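Local coordinates for protein ribose-phosphate pyrophosphokinase (Thermus thermophilus, PDB 7PN0) that catalyses the transfer of the diphosphate group of ATP to ribose 5-phosphate, giving phosphoribosyl pyrophosphate, and binds ADP in this crystal, at residues A[221-226]-A[252-257]; A[257-262]-A[279-284]; A[190-195]-A[227-232]; A[163-168]-A[213-218]. All blocks are in the same frame, centred on the assembly; numbering follows the deposited sequence.

Interaction 1 of 4, residues A[221-226]-A[252-257]; sequences ISTAGS and VGPALD. With SO4 (sulfate ion), chain D; SO4 (sulfate ion), chain G.
S222, T223 and A224, which lead into helix 225-236, meet the turn from V252 to A255 that leads into helix 255-261, in a partly buried loop-to-loop contact carried mostly by backbone atoms. V252 N donates to S222 O at 2.8 Å, approaching from above the carbonyl plane, while A255 CB presses on the same oxygen at 3.3 Å. One residue on, T223 CA directs its hydrogen almost straight (170°) at V252 O, and T223 O lies 3.3 Å from A255 CA; A224 CB rests against A255 CA at 3.9 Å. V252 to A255 form a type II' turn, with G253 at the positive phi (55°) that favours glycine. Residues 221-226 belong to the PRPP-binding motif of this family, and a sulfate sits in its cup, consistent with the site for the ribose 5-phosphate phosphate group. S222 N and A224 N converge on one oxygen of this ion, O4, and S226 N holds another, O3. T223 CB carries OG1 between the backbone N and the carbonyl carbon (chi1 66°), where it bonds O2 of a second sulfate at 2.8 Å. A35 of the second subunit packs on T223 and V252.

Interaction 2 of 4, residues A[257-262]-A[279-284]; sequences DRIAKS and PKLRTL. With SO4 (sulfate ion), chain G.
K280 reaches across to the end of helix 255-261 and sets its ammonium among carbonyl oxygens, while L281 beside it meets I259 in the apolar part of the contact. K280 NZ donates to I259 O at 2.8 Å, tilted 19° from the carbonyl plane, and lies 2.7 Å from S262 O; a further hydrogen bond runs to V264 O. The bend at chi3 (-82°) turns CE in over the helix end, 3.2 Å from I259 O. A positive charge placed here would be expected to suit the C-terminal end of the helix, where S262 is the first residue to leave helical geometry. An alanine in place of K280 would probably leave I259 O and V264 O without this donor and the helix end without its nearby positive charge. Helix 255-261 is the crossover of a beta-alpha-beta unit between the parallel strands 241-246 and 266-270, and strand 281-284 is the next strand, outermost within this chain. The apolar side is tightly filled: I259 and L281 cross at about a right angle, CD1 of I259 4.0 Å from CD2 of L281, with V267 and Y251 touching both. Toward solvent the contact thins out: exposed A260 gives the lysine little more than its carbonyl, A260 O lying 3.7 Å from K280 NZ. R258 turns from the strand, its extended chain carrying NH1 to 2.7 Å from O4 of a sulfate.

Interaction 3 of 4, residues A[190-195]-A[227-232]; sequences IDKERV and LVEAVE. With SO4 (sulfate ion), chain D.
K192 NZ donates to E229 OE1 at 2.6 Å, the shortest polar bond between strand 190-194 and the helix facing it. It forms one half of a salt-bridge network in which E229, on helix 225-236, is shared by K192 and R194 at the surface of an alpha/beta layer; the strand and helix axes approach to 9.2 Å. K192 comes across E229 at about a right angle, and its nitrogen meets OE1 from above the carboxylate plane. The bend at chi2 (98°) places K192 CD 3.5 Å from E229 OE1, so that the lysine chain as well as its tip lies against the carboxylate. The other carboxylate oxygen is held less firmly: R194 NE reaches OE2 at 3.2 Å in a weak, bent bond, with the guanidinium and carboxylate planes 72° apart. R194 crosses the glutamate obliquely, NH2 standing 3.3 Å from E229 CG, while V228 CG1 sits at the guanidinium edge, 3.6 Å from NH2. E232 OE1, at 4.5 Å from R194 NH2, adds a nearby opposite charge without a salt bridge. An alanine in place of E229 would probably leave K192 and R194 without their shared carboxylate and the arginine end freer to turn. The strand that carries K192 and R194 leads into a region that, in related PRPP synthases, forms the flexible catalytic loop. At the start of the helical segment 227-232, L227 N donates at 3.0 Å to O1 of the sulfate that residues 222-226 also hold.

Interaction 4 of 4, residues A[163-168]-A[213-218]; sequences AVVVAP and TALIVD
V164 and V166 bond through their backbones to T213 and L215 of the neighbouring strand, in parallel register A163-T213, V164-A214 and V165-L215. V164 N donates to T213 O, L215 N to V164 O at 2.8 Å, and V166 N to L215 O, the last two nearly straight. On the face carrying A163, V165, T213 and L215, L215 CD1 extends over the small A163, 4.4 Å from its CB, while V165 CG2 lies 4.3 Å from L215 CB; A176 and L179 of helix 173-183 close over V165, and L183 over L215. A214 provides the shallow place across from the other valines: V166 CG2, anti to the carbonyl carbon, fills it at 3.9 Å from A214 CB. Next along, I216 CG2 fits against V166 at 3.6 Å from its carbonyl O, and L234 of helix 225-236 lies over V166, A214 and I216 together. The strands diverge with a twist of 39°, and where the direct bonds run out a water fits in, accepting from V217 N at 2.8 Å and lying 2.8 Å from V166 O. A parallel sheet with helices on both faces, here 173-183 and 225-236, is the alpha/beta core of PRTase-type domains, whose PRPP-binding motif begins in strand 213-218 and runs on into 221-226.

In the fold
All four contacts lie in the second, mixed sheet domain of the chain and its flanking helices. Interactions 1 and 2 follow one another, their centres about 10 Å apart, and share D257 and helix 255-261; T223 O accepts a probable hydrogen bond from R258 NH2. Interaction 3, about 14 Å from interaction 1, shares helix 225-236 with it, and the two alternate along the chain. Interactions 3 and 4 also interleave, centres about 12 Å apart, through the neighbouring strands 187-194 and 163-167. Interaction 4 closes before interactions 1 and 2 open. Strand 213-218 thus leads directly into the sulfate-binding loop, which begins helix 225-236 and packs against the start of helix 255-261.

Interaction 1 of 4, residues A[221-226]-A[252-257]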
loop_
_atom_site.group_PDB
_atom_site.type_symbol
_atom_site.label_atom_id
_atom_site.label_comp_id
_atom_site.label_asym_id
_atom_site.label_seq_id
_atom_site.Cartn_x
_atom_site.Cartn_y
_atom_site.Cartn_z
ATOM N N ILE A 221 -17.310 32.747 2.237
ATOM C CA ILE A 221 -18.562 33.299 1.664
ATOM C C ILE A 221 -18.729 32.642 0.300
ATOM O O ILE A 221 -17.869 32.859 -0.593
ATOM C CB ILE A 221 -18.482 34.825 1.592
ATOM C CG1 ILE A 221 -18.279 35.442 2.975
ATOM C CG2 ILE A 221 -19.710 35.382 0.912
ATOM C CD1 ILE A 221 -17.556 36.764 2.936
ATOM N N SER A 222 -19.761 31.814 0.169
ATOM C CA SER A 222 -20.166 31.175 -1.097
ATOM C C SER A 222 -21.288 31.990 -1.739
ATOM O O SER A 222 -20.979 32.843 -2.604
ATOM C CB SER A 222 -20.502 29.710 -0.877
ATOM O OG SER A 222 -21.457 29.528 0.173
ATOM N N THR A 223 -22.528 31.743 -1.337
ATOM C CA THR A 223 -23.743 32.409 -1.862
ATOM C C THR A 223 -24.079 33.668 -1.053
ATOM O O THR A 223 -25.023 34.387 -1.461
ATOM C CB THR A 223 -24.939 31.460 -1.835
ATOM O OG1 THR A 223 -25.264 31.178 -0.482
ATOM C CG2 THR A 223 -24.680 30.170 -2.572
ATOM N N ALA A 224 -23.369 33.924 0.039
ATOM C CA ALA A 224 -23.598 35.055 0.977
ATOM C C ALA A 224 -24.944 34.912 1.702
ATOM O O ALA A 224 -25.359 35.898 2.317
ATOM C CB ALA A 224 -23.522 36.371 0.243
ATOM N N GLY A 225 -25.573 33.725 1.675
ATOM C CA GLY A 225 -26.826 33.436 2.412
ATOM C C GLY A 225 -26.706 33.697 3.912
ATOM O O GLY A 225 -27.567 34.437 4.463
ATOM N N SER A 226 -25.681 33.150 4.574
ATOM C CA SER A 226 -25.455 33.365 6.031
ATOM C C SER A 226 -25.013 34.814 6.336
ATOM O O SER A 226 -25.479 35.400 7.352
ATOM C CB SER A 226 -24.499 32.368 6.571
ATOM O OG SER A 226 -24.015 32.822 7.817
ATOM N N VAL A 252 -20.285 32.823 -5.351
ATOM C CA VAL A 252 -21.001 32.086 -6.418
ATOM C C VAL A 252 -22.498 32.434 -6.365
ATOM O O VAL A 252 -22.987 32.942 -5.327
ATOM C CB VAL A 252 -20.721 30.575 -6.330
ATOM C CG1 VAL A 252 -19.297 30.276 -6.748
ATOM C CG2 VAL A 252 -21.024 30.014 -4.940
ATOM N N GLY A 253 -23.192 32.181 -7.475
ATOM C CA GLY A 253 -24.650 32.382 -7.636
ATOM C C GLY A 253 -25.037 33.819 -7.285
ATOM O O GLY A 253 -24.473 34.766 -7.819
ATOM N N PRO A 254 -25.941 34.031 -6.305
ATOM C CA PRO A 254 -26.459 35.374 -6.007
ATOM C C PRO A 254 -25.567 36.214 -5.074
ATOM O O PRO A 254 -26.014 37.272 -4.639
ATOM C CB PRO A 254 -27.782 35.044 -5.292
ATOM C CG PRO A 254 -27.478 33.756 -4.546
ATOM C CD PRO A 254 -26.518 32.986 -5.442
ATOM N N ALA A 255 -24.360 35.741 -4.716
ATOM C CA ALA A 255 -23.549 36.408 -3.665
ATOM C C ALA A 255 -23.387 37.919 -3.950
ATOM O O ALA A 255 -23.568 38.717 -3.023
ATOM C CB ALA A 255 -22.216 35.727 -3.544
ATOM N N LEU A 256 -22.963 38.290 -5.149
ATOM C CA LEU A 256 -22.580 39.699 -5.457
ATOM C C LEU A 256 -23.831 40.599 -5.365
ATOM O O LEU A 256 -23.764 41.646 -4.687
ATOM C CB LEU A 256 -21.934 39.761 -6.844
ATOM C CG LEU A 256 -20.403 39.755 -6.851
ATOM C CD1 LEU A 256 -19.890 41.114 -6.431
ATOM C CD2 LEU A 256 -19.828 38.692 -5.934
ATOM N N ASP A 257 -24.935 40.159 -5.968
ATOM C CA ASP A 257 -26.259 40.847 -5.925
ATOM C C ASP A 257 -26.712 40.997 -4.472
ATOM O O ASP A 257 -27.236 42.058 -4.121
ATOM C CB ASP A 257 -27.335 40.099 -6.721
ATOM C CG ASP A 257 -27.149 40.041 -8.233
ATOM O OD1 ASP A 257 -26.337 40.803 -8.794
ATOM O OD2 ASP A 257 -27.817 39.231 -8.844
HETATM S S SO4 D . -22.252 32.311 3.274
HETATM O O1 SO4 D . -22.402 33.675 3.786
HETATM O O2 SO4 D . -21.192 31.658 4.004
HETATM O O3 SO4 D . -23.495 31.591 3.503
HETATM O O4 SO4 D . -21.893 32.322 1.876
HETATM S S SO4 G . -28.638 29.996 -0.070
HETATM O O1 SO4 G . -28.232 30.880 0.981
HETATM O O2 SO4 G . -27.504 29.460 -0.753
HETATM O O3 SO4 G . -29.394 28.943 0.522
HETATM O O4 SO4 G . -29.437 30.707 -1.027
#

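Interaction 2 of 4, residues A[257-262]-A[279-284]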
loop_
_atom_site.group_PDB
_atom_site.type_symbol
_atom_site.label_atom_id
_atom_site.label_comp_id
_atom_site.label_asym_id
_atom_site.label_seq_id
_atom_site.Cartn_x
_atom_site.Cartn_y
_atom_site.Cartn_z
ATOM N N ASP A 257 -24.935 40.159 -5.968
ATOM C CA ASP A 257 -26.259 40.847 -5.925
ATOM C C ASP A 257 -26.712 40.997 -4.472
ATOM O O ASP A 257 -27.236 42.058 -4.121
ATOM C CB ASP A 257 -27.335 40.099 -6.721
ATOM C CG ASP A 257 -27.149 40.041 -8.233
ATOM O OD1 ASP A 257 -26.337 40.803 -8.794
ATOM O OD2 ASP A 257 -27.817 39.231 -8.844
ATOM N N ARG A 258 -26.549 39.949 -3.657
ATOM C CA ARG A 258 -27.033 39.918 -2.254
ATOM C C ARG A 258 -26.231 40.913 -1.416
ATOM O O ARG A 258 -26.817 41.647 -0.610
ATOM C CB ARG A 258 -26.904 38.498 -1.701
ATOM C CG ARG A 258 -28.027 37.561 -2.111
ATOM C CD ARG A 258 -27.783 36.182 -1.546
ATOM N NE ARG A 258 -28.904 35.291 -1.739
ATOM C CZ ARG A 258 -28.930 34.015 -1.358
ATOM N NH1 ARG A 258 -30.008 33.276 -1.588
ATOM N NH2 ARG A 258 -27.861 33.457 -0.806
ATOM N N ILE A 259 -24.913 40.918 -1.590
ATOM C CA ILE A 259 -23.996 41.866 -0.908
ATOM C C ILE A 259 -24.326 43.303 -1.317
ATOM O O ILE A 259 -24.356 44.135 -0.428
ATOM C CB ILE A 259 -22.546 41.473 -1.202
ATOM C CG1 ILE A 259 -22.229 40.131 -0.545
ATOM C CG2 ILE A 259 -21.585 42.560 -0.768
ATOM C CD1 ILE A 259 -20.906 39.530 -0.995
ATOM N N ALA A 260 -24.553 43.584 -2.597
ATOM C CA ALA A 260 -24.916 44.951 -3.077
ATOM C C ALA A 260 -26.228 45.395 -2.413
ATOM O O ALA A 260 -26.308 46.551 -2.037
ATOM C CB ALA A 260 -25.038 44.972 -4.568
ATOM N N LYS A 261 -27.180 44.477 -2.230
ATOM C CA LYS A 261 -28.557 44.742 -1.719
ATOM C C LYS A 261 -28.517 44.909 -0.203
ATOM O O LYS A 261 -29.300 45.707 0.330
ATOM C CB LYS A 261 -29.507 43.581 -2.030
ATOM C CG LYS A 261 -30.319 43.703 -3.313
ATOM C CD LYS A 261 -31.607 42.867 -3.304
ATOM C CE LYS A 261 -32.802 43.553 -3.946
ATOM N NZ LYS A 261 -32.648 43.699 -5.417
ATOM N N SER A 262 -27.669 44.129 0.474
ATOM C CA SER A 262 -27.476 44.145 1.949
ATOM C C SER A 262 -26.964 45.508 2.386
ATOM O O SER A 262 -26.203 46.159 1.673
ATOM C CB SER A 262 -26.514 43.038 2.369
ATOM O OG SER A 262 -26.176 43.110 3.746
ATOM N N PRO A 279 -18.430 46.889 -5.692
ATOM C CA PRO A 279 -18.207 48.135 -4.961
ATOM C C PRO A 279 -17.824 47.925 -3.494
ATOM O O PRO A 279 -17.008 48.658 -3.003
ATOM C CB PRO A 279 -19.564 48.859 -5.035
ATOM C CG PRO A 279 -20.185 48.340 -6.311
ATOM C CD PRO A 279 -19.724 46.896 -6.410
ATOM N N LYS A 280 -18.419 46.965 -2.803
ATOM C CA LYS A 280 -18.148 46.860 -1.342
ATOM C C LYS A 280 -17.174 45.701 -1.064
ATOM O O LYS A 280 -16.937 45.412 0.123
ATOM C CB LYS A 280 -19.475 46.716 -0.604
ATOM C CG LYS A 280 -20.461 47.840 -0.905
ATOM C CD LYS A 280 -21.646 47.877 0.012
ATOM C CE LYS A 280 -22.718 46.894 -0.399
ATOM N NZ LYS A 280 -23.721 46.684 0.668
ATOM N N LEU A 281 -16.617 45.084 -2.100
ATOM C CA LEU A 281 -15.688 43.929 -1.914
ATOM C C LEU A 281 -14.251 44.434 -1.723
ATOM O O LEU A 281 -13.837 45.295 -2.454
ATOM C CB LEU A 281 -15.852 42.996 -3.113
ATOM C CG LEU A 281 -17.247 42.385 -3.283
ATOM C CD1 LEU A 281 -17.224 41.339 -4.381
ATOM C CD2 LEU A 281 -17.755 41.781 -1.985
ATOM N N ARG A 282 -13.524 43.913 -0.736
ATOM C CA ARG A 282 -12.097 44.219 -0.481
ATOM C C ARG A 282 -11.289 42.911 -0.482
ATOM O O ARG A 282 -11.824 41.869 -0.021
ATOM C CB ARG A 282 -11.961 44.928 0.857
ATOM C CG ARG A 282 -10.651 45.679 1.037
ATOM C CD ARG A 282 -10.698 47.089 0.467
ATOM N NE ARG A 282 -10.165 48.066 1.423
ATOM C CZ ARG A 282 -10.801 49.178 1.831
ATOM N NH1 ARG A 282 -12.005 49.500 1.371
ATOM N NH2 ARG A 282 -10.211 49.992 2.689
ATOM N N THR A 283 -10.054 42.974 -0.969
ATOM C CA THR A 283 -9.153 41.805 -1.029
ATOM C C THR A 283 -8.034 41.924 0.001
ATOM O O THR A 283 -7.418 42.987 0.116
ATOM C CB THR A 283 -8.595 41.633 -2.437
ATOM O OG1 THR A 283 -9.692 41.417 -3.313
ATOM C CG2 THR A 283 -7.631 40.464 -2.510
ATOM N N LEU A 284 -7.774 40.838 0.724
ATOM C CA LEU A 284 -6.705 40.740 1.735
ATOM C C LEU A 284 -5.719 39.698 1.191
ATOM O O LEU A 284 -6.019 38.475 1.238
ATOM C CB LEU A 284 -7.269 40.310 3.096
ATOM C CG LEU A 284 -8.551 41.001 3.577
ATOM C CD1 LEU A 284 -9.034 40.378 4.884
ATOM C CD2 LEU A 284 -8.333 42.519 3.745
HETATM S S SO4 G . -28.638 29.996 -0.070
HETATM O O1 SO4 G . -28.232 30.880 0.981
HETATM O O2 SO4 G . -27.504 29.460 -0.753
HETATM O O3 SO4 G . -29.394 28.943 0.522
HETATM O O4 SO4 G . -29.437 30.707 -1.027
#

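Interaction 3 of 4, residues A[190-195]-A[227-232]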
loop_
_atom_site.group_PDB
_atom_site.type_symbol
_atom_site.label_atom_id
_atom_site.label_comp_id
_atom_site.label_asym_id
_atom_site.label_seq_id
_atom_site.Cartn_x
_atom_site.Cartn_y
_atom_site.Cartn_z
ATOM N N ILE A 190 -25.994 36.362 18.092
ATOM C CA ILE A 190 -27.360 36.714 17.632
ATOM C C ILE A 190 -28.028 35.439 17.103
ATOM O O ILE A 190 -27.577 34.854 16.103
ATOM C CB ILE A 190 -27.335 37.928 16.675
ATOM C CG1 ILE A 190 -28.746 38.485 16.429
ATOM C CG2 ILE A 190 -26.605 37.619 15.366
ATOM C CD1 ILE A 190 -28.777 39.912 15.833
ATOM N N ASP A 191 -28.986 34.933 17.878
ATOM C CA ASP A 191 -29.836 33.778 17.498
ATOM C C ASP A 191 -30.935 34.360 16.610
ATOM O O ASP A 191 -31.735 35.177 17.127
ATOM C CB ASP A 191 -30.343 33.042 18.746
ATOM C CG ASP A 191 -31.243 31.851 18.451
ATOM O OD1 ASP A 191 -30.957 31.099 17.495
ATOM O OD2 ASP A 191 -32.228 31.688 19.171
ATOM N N LYS A 192 -30.927 34.011 15.327
ATOM C CA LYS A 192 -31.924 34.457 14.326
ATOM C C LYS A 192 -32.503 33.248 13.580
ATOM O O LYS A 192 -31.931 32.144 13.704
ATOM C CB LYS A 192 -31.287 35.475 13.381
ATOM C CG LYS A 192 -29.838 35.202 13.002
ATOM C CD LYS A 192 -29.687 34.512 11.668
ATOM C CE LYS A 192 -28.415 33.699 11.595
ATOM N NZ LYS A 192 -28.201 33.150 10.245
ATOM N N GLU A 193 -33.627 33.460 12.883
ATOM C CA GLU A 193 -34.390 32.429 12.122
ATOM C C GLU A 193 -34.842 33.037 10.793
ATOM O O GLU A 193 -35.479 34.117 10.833
ATOM C CB GLU A 193 -35.657 31.970 12.859
ATOM C CG GLU A 193 -35.417 31.366 14.234
ATOM C CD GLU A 193 -35.166 29.864 14.305
ATOM O OE1 GLU A 193 -35.332 29.178 13.273
ATOM O OE2 GLU A 193 -34.818 29.378 15.412
ATOM N N ARG A 194 -34.548 32.382 9.664
ATOM C CA ARG A 194 -35.192 32.732 8.371
ATOM C C ARG A 194 -36.597 32.117 8.415
ATOM O O ARG A 194 -36.682 30.869 8.392
ATOM C CB ARG A 194 -34.369 32.285 7.156
ATOM C CG ARG A 194 -34.873 32.870 5.841
ATOM C CD ARG A 194 -33.889 32.822 4.684
ATOM N NE ARG A 194 -32.840 33.850 4.680
ATOM C CZ ARG A 194 -33.029 35.160 4.466
ATOM N NH1 ARG A 194 -34.245 35.647 4.268
ATOM N NH2 ARG A 194 -31.994 35.988 4.457
ATOM N N VAL A 195 -37.628 32.966 8.538
ATOM C CA VAL A 195 -39.063 32.580 8.704
ATOM C C VAL A 195 -39.706 32.491 7.315
ATOM O O VAL A 195 -40.141 31.392 6.931
ATOM C CB VAL A 195 -39.828 33.579 9.598
ATOM C CG1 VAL A 195 -41.261 33.131 9.862
ATOM C CG2 VAL A 195 -39.106 33.842 10.911
ATOM N N LEU A 227 -24.176 35.425 5.502
ATOM C CA LEU A 227 -23.733 36.836 5.697
ATOM C C LEU A 227 -24.966 37.768 5.720
ATOM O O LEU A 227 -25.126 38.521 6.696
ATOM C CB LEU A 227 -22.730 37.179 4.587
ATOM C CG LEU A 227 -22.070 38.562 4.644
ATOM C CD1 LEU A 227 -20.839 38.593 3.756
ATOM C CD2 LEU A 227 -23.026 39.651 4.183
ATOM N N VAL A 228 -25.825 37.659 4.724
ATOM C CA VAL A 228 -27.073 38.460 4.527
ATOM C C VAL A 228 -27.977 38.345 5.759
ATOM O O VAL A 228 -28.421 39.410 6.277
ATOM C CB VAL A 228 -27.788 38.008 3.231
ATOM C CG1 VAL A 228 -29.310 38.118 3.299
ATOM C CG2 VAL A 228 -27.248 38.777 2.036
ATOM N N GLU A 229 -28.236 37.120 6.228
ATOM C CA GLU A 229 -29.140 36.858 7.375
ATOM C C GLU A 229 -28.577 37.548 8.609
ATOM O O GLU A 229 -29.340 38.158 9.363
ATOM C CB GLU A 229 -29.224 35.363 7.708
ATOM C CG GLU A 229 -30.139 34.544 6.833
ATOM C CD GLU A 229 -30.440 33.157 7.398
ATOM O OE1 GLU A 229 -30.261 32.962 8.616
ATOM O OE2 GLU A 229 -30.831 32.268 6.626
ATOM N N ALA A 230 -27.272 37.391 8.858
ATOM C CA ALA A 230 -26.628 37.950 10.060
ATOM C C ALA A 230 -26.740 39.480 10.005
ATOM O O ALA A 230 -27.071 40.097 11.036
ATOM C CB ALA A 230 -25.207 37.481 10.143
ATOM N N VAL A 231 -26.433 40.069 8.854
ATOM C CA VAL A 231 -26.438 41.555 8.704
ATOM C C VAL A 231 -27.869 42.049 8.944
ATOM O O VAL A 231 -28.019 43.055 9.674
ATOM C CB VAL A 231 -25.904 42.004 7.334
ATOM C CG1 VAL A 231 -26.081 43.510 7.141
ATOM C CG2 VAL A 231 -24.444 41.624 7.165
ATOM N N GLU A 232 -28.867 41.401 8.330
ATOM C CA GLU A 232 -30.293 41.817 8.480
ATOM C C GLU A 232 -30.681 41.718 9.956
ATOM O O GLU A 232 -31.250 42.689 10.485
ATOM C CB GLU A 232 -31.227 40.959 7.621
ATOM C CG GLU A 232 -31.249 41.319 6.145
ATOM C CD GLU A 232 -32.411 40.667 5.407
ATOM O OE1 GLU A 232 -33.250 39.999 6.061
ATOM O OE2 GLU A 232 -32.480 40.817 4.187
HETATM S S SO4 D . -22.252 32.311 3.274
HETATM O O1 SO4 D . -22.402 33.675 3.786
HETATM O O2 SO4 D . -21.192 31.658 4.004
HETATM O O3 SO4 D . -23.495 31.591 3.503
HETATM O O4 SO4 D . -21.893 32.322 1.876
#

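Interaction 4 of 4, residues A[163-168]-A[213-218]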
loop_
_atom_site.group_PDB
_atom_site.type_symbol
_atom_site.label_atom_id
_atom_site.label_comp_id
_atom_site.label_asym_id
_atom_site.label_seq_id
_atom_site.Cartn_x
_atom_site.Cartn_y
_atom_site.Cartn_z
ATOM N N ALA A 163 -16.811 48.886 18.620
ATOM C CA ALA A 163 -16.960 47.659 17.800
ATOM C C ALA A 163 -17.323 46.471 18.696
ATOM O O ALA A 163 -16.939 46.458 19.897
ATOM C CB ALA A 163 -15.688 47.403 17.037
ATOM N N VAL A 164 -18.018 45.494 18.116
ATOM C CA VAL A 164 -18.296 44.191 18.776
ATOM C C VAL A 164 -18.205 43.091 17.712
ATOM O O VAL A 164 -18.656 43.294 16.592
ATOM C CB VAL A 164 -19.684 44.238 19.435
ATOM C CG1 VAL A 164 -20.762 44.560 18.426
ATOM C CG2 VAL A 164 -20.005 42.960 20.197
ATOM N N VAL A 165 -17.631 41.954 18.061
ATOM C CA VAL A 165 -17.624 40.771 17.169
ATOM C C VAL A 165 -18.902 39.957 17.446
ATOM O O VAL A 165 -19.193 39.645 18.617
ATOM C CB VAL A 165 -16.322 39.960 17.351
ATOM C CG1 VAL A 165 -16.286 38.737 16.450
ATOM C CG2 VAL A 165 -15.096 40.822 17.106
ATOM N N VAL A 166 -19.645 39.601 16.412
ATOM C CA VAL A 166 -20.926 38.877 16.570
ATOM C C VAL A 166 -20.786 37.523 15.884
ATOM O O VAL A 166 -20.435 37.508 14.689
ATOM C CB VAL A 166 -22.087 39.676 15.963
ATOM C CG1 VAL A 166 -23.401 38.930 16.122
ATOM C CG2 VAL A 166 -22.141 41.086 16.542
ATOM N N ALA A 167 -21.108 36.446 16.595
ATOM C CA ALA A 167 -21.361 35.130 15.963
ATOM C C ALA A 167 -22.851 34.998 15.679
ATOM O O ALA A 167 -23.653 35.150 16.594
ATOM C CB ALA A 167 -20.886 34.034 16.864
ATOM N N PRO A 168 -23.268 34.769 14.422
ATOM C CA PRO A 168 -24.671 34.503 14.107
ATOM C C PRO A 168 -25.101 33.025 14.071
ATOM O O PRO A 168 -26.161 32.744 13.574
ATOM C CB PRO A 168 -24.738 35.076 12.689
ATOM C CG PRO A 168 -23.433 34.629 12.088
ATOM C CD PRO A 168 -22.438 34.834 13.207
ATOM N N THR A 213 -20.545 49.156 15.938
ATOM C CA THR A 213 -20.001 48.625 14.669
ATOM C C THR A 213 -19.823 47.123 14.875
ATOM O O THR A 213 -18.957 46.742 15.644
ATOM C CB THR A 213 -18.687 49.314 14.289
ATOM O OG1 THR A 213 -19.071 50.670 14.070
ATOM C CG2 THR A 213 -18.053 48.743 13.039
ATOM N N ALA A 214 -20.714 46.327 14.305
ATOM C CA ALA A 214 -20.673 44.860 14.432
ATOM C C ALA A 214 -19.710 44.297 13.370
ATOM O O ALA A 214 -19.814 44.673 12.172
ATOM C CB ALA A 214 -22.052 44.311 14.277
ATOM N N LEU A 215 -18.839 43.385 13.796
ATOM C CA LEU A 215 -17.899 42.660 12.919
ATOM C C LEU A 215 -18.365 41.194 12.832
ATOM O O LEU A 215 -18.568 40.585 13.891
ATOM C CB LEU A 215 -16.498 42.763 13.518
ATOM C CG LEU A 215 -16.027 44.160 13.901
ATOM C CD1 LEU A 215 -14.571 44.109 14.295
ATOM C CD2 LEU A 215 -16.247 45.142 12.751
ATOM N N ILE A 216 -18.508 40.642 11.633
ATOM C CA ILE A 216 -18.766 39.172 11.486
ATOM C C ILE A 216 -17.640 38.532 10.682
ATOM O O ILE A 216 -17.071 39.171 9.749
ATOM C CB ILE A 216 -20.160 38.873 10.938
ATOM C CG1 ILE A 216 -20.323 39.283 9.475
ATOM C CG2 ILE A 216 -21.207 39.509 11.851
ATOM C CD1 ILE A 216 -21.703 39.071 8.904
ATOM N N VAL A 217 -17.315 37.283 11.012
ATOM C CA VAL A 217 -16.183 36.602 10.326
ATOM C C VAL A 217 -16.646 35.184 10.040
ATOM O O VAL A 217 -17.362 34.591 10.903
ATOM C CB VAL A 217 -14.887 36.694 11.144
ATOM C CG1 VAL A 217 -15.029 36.075 12.541
ATOM C CG2 VAL A 217 -13.704 36.106 10.389
ATOM N N ASP A 218 -16.285 34.674 8.872
ATOM C CA ASP A 218 -16.578 33.265 8.535
ATOM C C ASP A 218 -15.357 32.628 7.877
ATOM O O ASP A 218 -14.428 33.358 7.483
ATOM C CB ASP A 218 -17.830 33.159 7.668
ATOM C CG ASP A 218 -18.597 31.855 7.891
ATOM O OD1 ASP A 218 -18.247 31.114 8.847
ATOM O OD2 ASP A 218 -19.547 31.596 7.129
HETATM O O HOH W 1 -18.864 35.939 12.983
#